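Local atomic coordinates of cobalamin biosynthesis protein CobN (Mycobacterium tuberculosis, PDB entry 7C6O), a protein that probably serves as the large catalytic subunit of cobaltochelatase, the enzyme that inserts cobalt into the corrin ring during cobalamin biosynthesis. Residues C690-H702 against A1121-H1135. Residues are numbered along the deposited sequence; the frame is centred on the assembly and turned at random.
Sequences CEIKDVQIRDGLH and ARVVNPRWMAAMRRH
The Arg698 guanidinium stands almost perpendicular to the Trp1128 indole (87°), with Trp1128 NE1 over its face; NE to NE1, at 3.2 Å, is a meeting of two donors. Arg698 CG sits between backbone N and carbonyl carbon (chi1 65°) and the chain then extends to NE, running alongside the indole edge, where Arg698 O lies in plane, 3.3 Å from Trp1128 CD1. Arg1122 CD covers the centre of one indole face; Met1132 CG, offset toward the rim, the other. The Arg1122 guanidinium takes Arg698 NH2 over one face and Val1123 CG2 over the other. Leu701 CB lies over the His1135 ring, 4.0 Å from its centroid, a CH-pi contact; the strongest polar partner of His1135 is Asp390. Ile697 CD1 comes within 3.3 Å of Ala1121 O, the carbonyl to which Asn1125 ND2 donates. Strand 696-698, paired with strand 617-619, and the loop after it run over the end of helix 1111-1123 and helix 1126-1132. Gly700 N, 3.6 Å from Ala1131 CB, is buried without a partner. Asp699 OD1 faces Arg1127 NH2 at 3.6 Å, well out of the guanidinium plane, so charge and a water bridging OD1, Arg1127 O and Arg1134 NH1 probably do the holding. Asp1070, salt-bridged to Arg698 and Arg1122, probably offsets their like charges, helped by Asp1067 at Arg1122.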
loop_
_atom_site.group_PDB
_atom_site.type_symbol
_atom_site.label_atom_id
_atom_site.label_comp_id
_atom_site.label_asym_id
_atom_site.label_seq_id
_atom_site.Cartn_x
_atom_site.Cartn_y
_atom_site.Cartn_z
ATOM N N CYS A 690 -33.030 -6.909 -7.130
ATOM C CA CYS A 690 -32.058 -7.484 -8.051
ATOM C C CYS A 690 -30.634 -7.278 -7.552
ATOM O O CYS A 690 -29.812 -8.200 -7.599
ATOM C CB CYS A 690 -32.234 -6.873 -9.441
ATOM S SG CYS A 690 -31.070 -7.480 -10.687
ATOM N N GLU A 691 -30.329 -6.083 -7.046
ATOM C CA GLU A 691 -28.951 -5.774 -6.679
ATOM C C GLU A 691 -28.527 -6.487 -5.396
ATOM O O GLU A 691 -27.390 -6.966 -5.299
ATOM C CB GLU A 691 -28.771 -4.260 -6.564
ATOM C CG GLU A 691 -28.801 -3.571 -7.929
ATOM C CD GLU A 691 -28.469 -2.092 -7.874
ATOM O OE1 GLU A 691 -28.552 -1.498 -6.780
ATOM O OE2 GLU A 691 -28.123 -1.524 -8.933
ATOM N N ILE A 692 -29.416 -6.588 -4.405
ATOM C CA ILE A 692 -29.026 -7.290 -3.183
ATOM C C ILE A 692 -29.027 -8.801 -3.373
ATOM O O ILE A 692 -28.347 -9.514 -2.622
ATOM C CB ILE A 692 -29.920 -6.914 -1.988
ATOM C CG1 ILE A 692 -31.362 -7.364 -2.215
ATOM C CG2 ILE A 692 -29.848 -5.413 -1.716
ATOM C CD1 ILE A 692 -32.233 -7.234 -0.980
ATOM N N LYS A 693 -29.770 -9.309 -4.357
ATOM C CA LYS A 693 -29.739 -10.734 -4.665
ATOM C C LYS A 693 -28.498 -11.099 -5.470
ATOM O O LYS A 693 -27.914 -12.170 -5.266
ATOM C CB LYS A 693 -31.006 -11.124 -5.430
ATOM C CG LYS A 693 -30.984 -12.516 -6.034
ATOM C CD LYS A 693 -32.299 -12.830 -6.739
ATOM C CE LYS A 693 -32.332 -14.267 -7.220
ATOM N NZ LYS A 693 -33.635 -14.607 -7.854
ATOM N N ASP A 694 -28.074 -10.209 -6.366
ATOM C CA ASP A 694 -27.037 -10.502 -7.345
ATOM C C ASP A 694 -25.627 -10.210 -6.846
ATOM O O ASP A 694 -24.662 -10.719 -7.428
ATOM C CB ASP A 694 -27.299 -9.696 -8.623
ATOM C CG ASP A 694 -26.502 -10.193 -9.809
ATOM O OD1 ASP A 694 -26.540 -11.412 -10.083
ATOM O OD2 ASP A 694 -25.853 -9.362 -10.478
ATOM N N VAL A 695 -25.483 -9.414 -5.787
ATOM C CA VAL A 695 -24.160 -8.985 -5.348
ATOM C C VAL A 695 -23.347 -10.181 -4.864
ATOM O O VAL A 695 -23.884 -11.140 -4.290
ATOM C CB VAL A 695 -24.287 -7.909 -4.255
ATOM C CG1 VAL A 695 -24.894 -8.492 -2.984
ATOM C CG2 VAL A 695 -22.932 -7.266 -3.973
ATOM N N GLN A 696 -22.041 -10.142 -5.119
ATOM C CA GLN A 696 -21.143 -11.172 -4.618
ATOM C C GLN A 696 -20.800 -10.898 -3.159
ATOM O O GLN A 696 -20.468 -9.766 -2.794
ATOM C CB GLN A 696 -19.865 -11.221 -5.457
ATOM C CG GLN A 696 -20.072 -11.691 -6.887
ATOM C CD GLN A 696 -20.359 -13.177 -6.973
ATOM O OE1 GLN A 696 -21.063 -13.635 -7.873
ATOM N NE2 GLN A 696 -19.804 -13.939 -6.041
ATOM N N ILE A 697 -20.883 -11.934 -2.326
ATOM C CA ILE A 697 -20.466 -11.856 -0.933
ATOM C C ILE A 697 -19.551 -13.039 -0.654
ATOM O O ILE A 697 -19.516 -14.017 -1.403
ATOM C CB ILE A 697 -21.653 -11.860 0.054
ATOM C CG1 ILE A 697 -22.425 -13.176 -0.058
ATOM C CG2 ILE A 697 -22.569 -10.671 -0.196
ATOM C CD1 ILE A 697 -23.517 -13.335 0.982
ATOM N N ARG A 698 -18.793 -12.945 0.433
ATOM C CA ARG A 698 -17.913 -14.054 0.766
ATOM C C ARG A 698 -18.726 -15.238 1.273
ATOM O O ARG A 698 -19.735 -15.076 1.966
ATOM C CB ARG A 698 -16.859 -13.633 1.789
ATOM C CG ARG A 698 -17.367 -13.247 3.159
ATOM C CD ARG A 698 -16.177 -12.818 4.004
ATOM N NE ARG A 698 -16.536 -12.301 5.321
ATOM C CZ ARG A 698 -17.001 -11.074 5.536
ATOM N NH1 ARG A 698 -17.190 -10.250 4.515
ATOM N NH2 ARG A 698 -17.286 -10.676 6.771
ATOM N N ASP A 699 -18.289 -16.434 0.893
ATOM C CA ASP A 699 -18.966 -17.696 1.160
ATOM C C ASP A 699 -18.052 -18.620 1.953
ATOM O O ASP A 699 -18.056 -19.842 1.783
ATOM C CB ASP A 699 -19.421 -18.346 -0.144
ATOM C CG ASP A 699 -20.420 -19.459 0.080
ATOM O OD1 ASP A 699 -21.318 -19.286 0.929
ATOM O OD2 ASP A 699 -20.306 -20.502 -0.596
ATOM N N GLY A 700 -17.261 -18.031 2.835
ATOM C CA GLY A 700 -16.257 -18.712 3.618
ATOM C C GLY A 700 -15.056 -17.810 3.795
ATOM O O GLY A 700 -15.096 -16.620 3.488
ATOM N N LEU A 701 -13.976 -18.388 4.311
ATOM C CA LEU A 701 -12.717 -17.678 4.475
ATOM C C LEU A 701 -11.620 -18.468 3.783
ATOM O O LEU A 701 -11.697 -19.693 3.669
ATOM C CB LEU A 701 -12.367 -17.476 5.954
ATOM C CG LEU A 701 -13.375 -16.677 6.782
ATOM C CD1 LEU A 701 -12.978 -16.670 8.248
ATOM C CD2 LEU A 701 -13.482 -15.260 6.249
ATOM N N HIS A 702 -10.595 -17.763 3.318
ATOM C CA HIS A 702 -9.490 -18.438 2.658
ATOM C C HIS A 702 -8.609 -19.134 3.686
ATOM O O HIS A 702 -8.376 -18.615 4.781
ATOM C CB HIS A 702 -8.651 -17.458 1.838
ATOM C CG HIS A 702 -7.523 -18.115 1.104
ATOM N ND1 HIS A 702 -7.728 -19.077 0.138
ATOM C CD2 HIS A 702 -6.181 -17.966 1.208
ATOM C CE1 HIS A 702 -6.561 -19.487 -0.328
ATOM N NE2 HIS A 702 -5.606 -18.830 0.305
ATOM N N ALA A 1121 -27.940 -8.268 2.612
ATOM C CA ALA A 1121 -27.231 -9.145 1.688
ATOM C C ALA A 1121 -26.126 -9.950 2.360
ATOM O O ALA A 1121 -25.732 -10.995 1.828
ATOM C CB ALA A 1121 -26.640 -8.339 0.525
ATOM N N ARG A 1122 -25.620 -9.505 3.510
ATOM C CA ARG A 1122 -24.476 -10.179 4.110
ATOM C C ARG A 1122 -24.651 -10.400 5.609
ATOM O O ARG A 1122 -24.557 -11.537 6.079
ATOM C CB ARG A 1122 -23.196 -9.381 3.833
ATOM C CG ARG A 1122 -21.906 -10.191 3.936
ATOM C CD ARG A 1122 -21.300 -10.114 5.325
ATOM N NE ARG A 1122 -20.868 -8.758 5.660
ATOM C CZ ARG A 1122 -20.504 -8.371 6.877
ATOM N NH1 ARG A 1122 -20.527 -9.237 7.885
ATOM N NH2 ARG A 1122 -20.125 -7.115 7.091
ATOM N N VAL A 1123 -24.917 -9.322 6.357
ATOM C CA VAL A 1123 -24.816 -9.364 7.817
ATOM C C VAL A 1123 -25.727 -10.441 8.401
ATOM O O VAL A 1123 -25.293 -11.269 9.210
ATOM C CB VAL A 1123 -25.123 -7.981 8.418
ATOM C CG1 VAL A 1123 -25.168 -8.059 9.936
ATOM C CG2 VAL A 1123 -24.077 -6.965 7.970
ATOM N N VAL A 1124 -26.997 -10.445 8.008
ATOM C CA VAL A 1124 -27.948 -11.437 8.499
ATOM C C VAL A 1124 -28.374 -12.401 7.393
ATOM O O VAL A 1124 -29.409 -13.061 7.505
ATOM C CB VAL A 1124 -29.167 -10.772 9.161
ATOM C CG1 VAL A 1124 -28.743 -10.014 10.409
ATOM C CG2 VAL A 1124 -29.874 -9.850 8.184
ATOM N N ASN A 1125 -27.593 -12.487 6.326
ATOM C CA ASN A 1125 -27.841 -13.465 5.276
ATOM C C ASN A 1125 -27.510 -14.853 5.805
ATOM O O ASN A 1125 -26.355 -15.103 6.176
ATOM C CB ASN A 1125 -26.993 -13.134 4.047
ATOM C CG ASN A 1125 -27.355 -13.971 2.837
ATOM O OD1 ASN A 1125 -27.792 -15.114 2.960
ATOM N ND2 ASN A 1125 -27.171 -13.399 1.653
ATOM N N PRO A 1126 -28.470 -15.780 5.862
ATOM C CA PRO A 1126 -28.166 -17.109 6.420
ATOM C C PRO A 1126 -27.047 -17.830 5.691
ATOM O O PRO A 1126 -26.351 -18.647 6.306
ATOM C CB PRO A 1126 -29.504 -17.858 6.300
ATOM C CG PRO A 1126 -30.286 -17.104 5.268
ATOM C CD PRO A 1126 -29.868 -15.670 5.414
ATOM N N ARG A 1127 -26.838 -17.542 4.403
ATOM C CA ARG A 1127 -25.738 -18.170 3.677
ATOM C C ARG A 1127 -24.388 -17.707 4.211
ATOM O O ARG A 1127 -23.456 -18.510 4.339
ATOM C CB ARG A 1127 -25.852 -17.874 2.180
ATOM C CG ARG A 1127 -26.983 -18.612 1.479
ATOM C CD ARG A 1127 -27.020 -18.279 -0.007
ATOM N NE ARG A 1127 -25.695 -18.369 -0.614
ATOM C CZ ARG A 1127 -25.123 -19.504 -1.005
ATOM N NH1 ARG A 1127 -25.760 -20.658 -0.852
ATOM N NH2 ARG A 1127 -23.914 -19.489 -1.547
ATOM N N TRP A 1128 -24.263 -16.415 4.529
ATOM C CA TRP A 1128 -23.005 -15.913 5.072
ATOM C C TRP A 1128 -22.793 -16.380 6.506
ATOM O O TRP A 1128 -21.675 -16.747 6.885
ATOM C CB TRP A 1128 -22.959 -14.388 5.005
ATOM C CG TRP A 1128 -21.684 -13.838 5.566
ATOM C CD1 TRP A 1128 -20.482 -13.744 4.928
ATOM C CD2 TRP A 1128 -21.476 -13.338 6.891
ATOM N NE1 TRP A 1128 -19.538 -13.207 5.770
ATOM C CE2 TRP A 1128 -20.124 -12.947 6.982
ATOM C CE3 TRP A 1128 -22.301 -13.179 8.009
ATOM C CZ2 TRP A 1128 -19.580 -12.404 8.144
ATOM C CZ3 TRP A 1128 -21.759 -12.636 9.161
ATOM C CH2 TRP A 1128 -20.412 -12.258 9.221
ATOM N N MET A 1129 -23.849 -16.361 7.324
ATOM C CA MET A 1129 -23.706 -16.824 8.701
ATOM C C MET A 1129 -23.319 -18.297 8.745
ATOM O O MET A 1129 -22.460 -18.695 9.541
ATOM C CB MET A 1129 -24.995 -16.575 9.484
ATOM C CG MET A 1129 -25.325 -15.102 9.661
ATOM S SD MET A 1129 -26.660 -14.796 10.836
ATOM C CE MET A 1129 -25.909 -15.393 12.352
ATOM N N ALA A 1130 -23.928 -19.119 7.887
ATOM C CA ALA A 1130 -23.569 -20.533 7.845
ATOM C C ALA A 1130 -22.136 -20.720 7.362
ATOM O O ALA A 1130 -21.425 -21.612 7.842
ATOM C CB ALA A 1130 -24.548 -21.295 6.951
ATOM N N ALA A 1131 -21.691 -19.878 6.424
ATOM C CA ALA A 1131 -20.313 -19.952 5.947
ATOM C C ALA A 1131 -19.320 -19.646 7.062
ATOM O O ALA A 1131 -18.284 -20.312 7.180
ATOM C CB ALA A 1131 -20.109 -18.992 4.773
ATOM N N MET A 1132 -19.607 -18.636 7.886
ATOM C CA MET A 1132 -18.705 -18.335 8.993
ATOM C C MET A 1132 -18.711 -19.444 10.037
ATOM O O MET A 1132 -17.678 -19.702 10.669
ATOM C CB MET A 1132 -19.075 -16.995 9.630
ATOM C CG MET A 1132 -18.994 -15.802 8.684
ATOM S SD MET A 1132 -17.336 -15.501 8.022
ATOM C CE MET A 1132 -17.448 -16.257 6.398
ATOM N N ARG A 1133 -19.846 -20.121 10.224
ATOM C CA ARG A 1133 -19.890 -21.235 11.160
ATOM C C ARG A 1133 -19.114 -22.447 10.666
ATOM O O ARG A 1133 -18.963 -23.414 11.421
ATOM C CB ARG A 1133 -21.341 -21.626 11.456
ATOM C CG ARG A 1133 -22.065 -20.625 12.341
ATOM C CD ARG A 1133 -23.330 -21.217 12.931
ATOM N NE ARG A 1133 -24.317 -21.529 11.903
ATOM C CZ ARG A 1133 -25.254 -20.683 11.488
ATOM N NH1 ARG A 1133 -25.335 -19.468 12.015
ATOM N NH2 ARG A 1133 -26.110 -21.053 10.548
ATOM N N ARG A 1134 -18.624 -22.425 9.430
ATOM C CA ARG A 1134 -17.692 -23.436 8.953
ATOM C C ARG A 1134 -16.244 -23.094 9.271
ATOM O O ARG A 1134 -15.351 -23.877 8.933
ATOM C CB ARG A 1134 -17.839 -23.634 7.441
ATOM C CG ARG A 1134 -19.203 -24.133 7.002
ATOM C CD ARG A 1134 -19.168 -24.618 5.565
ATOM N NE ARG A 1134 -18.817 -23.555 4.631
ATOM C CZ ARG A 1134 -19.706 -22.787 4.009
ATOM N NH1 ARG A 1134 -21.004 -22.964 4.226
ATOM N NH2 ARG A 1134 -19.298 -21.844 3.172
ATOM N N HIS A 1135 -15.987 -21.954 9.917
ATOM C CA HIS A 1135 -14.615 -21.495 10.109
ATOM C C HIS A 1135 -14.299 -21.176 11.568
ATOM O O HIS A 1135 -13.385 -20.389 11.834
ATOM C CB HIS A 1135 -14.331 -20.290 9.210
ATOM C CG HIS A 1135 -14.243 -20.646 7.758
ATOM N ND1 HIS A 1135 -13.094 -21.148 7.185
ATOM C CD2 HIS A 1135 -15.169 -20.603 6.770
ATOM C CE1 HIS A 1135 -13.311 -21.387 5.903
ATOM N NE2 HIS A 1135 -14.562 -21.065 5.626
HETATM O O HOH W 1 -22.994 -20.954 3.058
#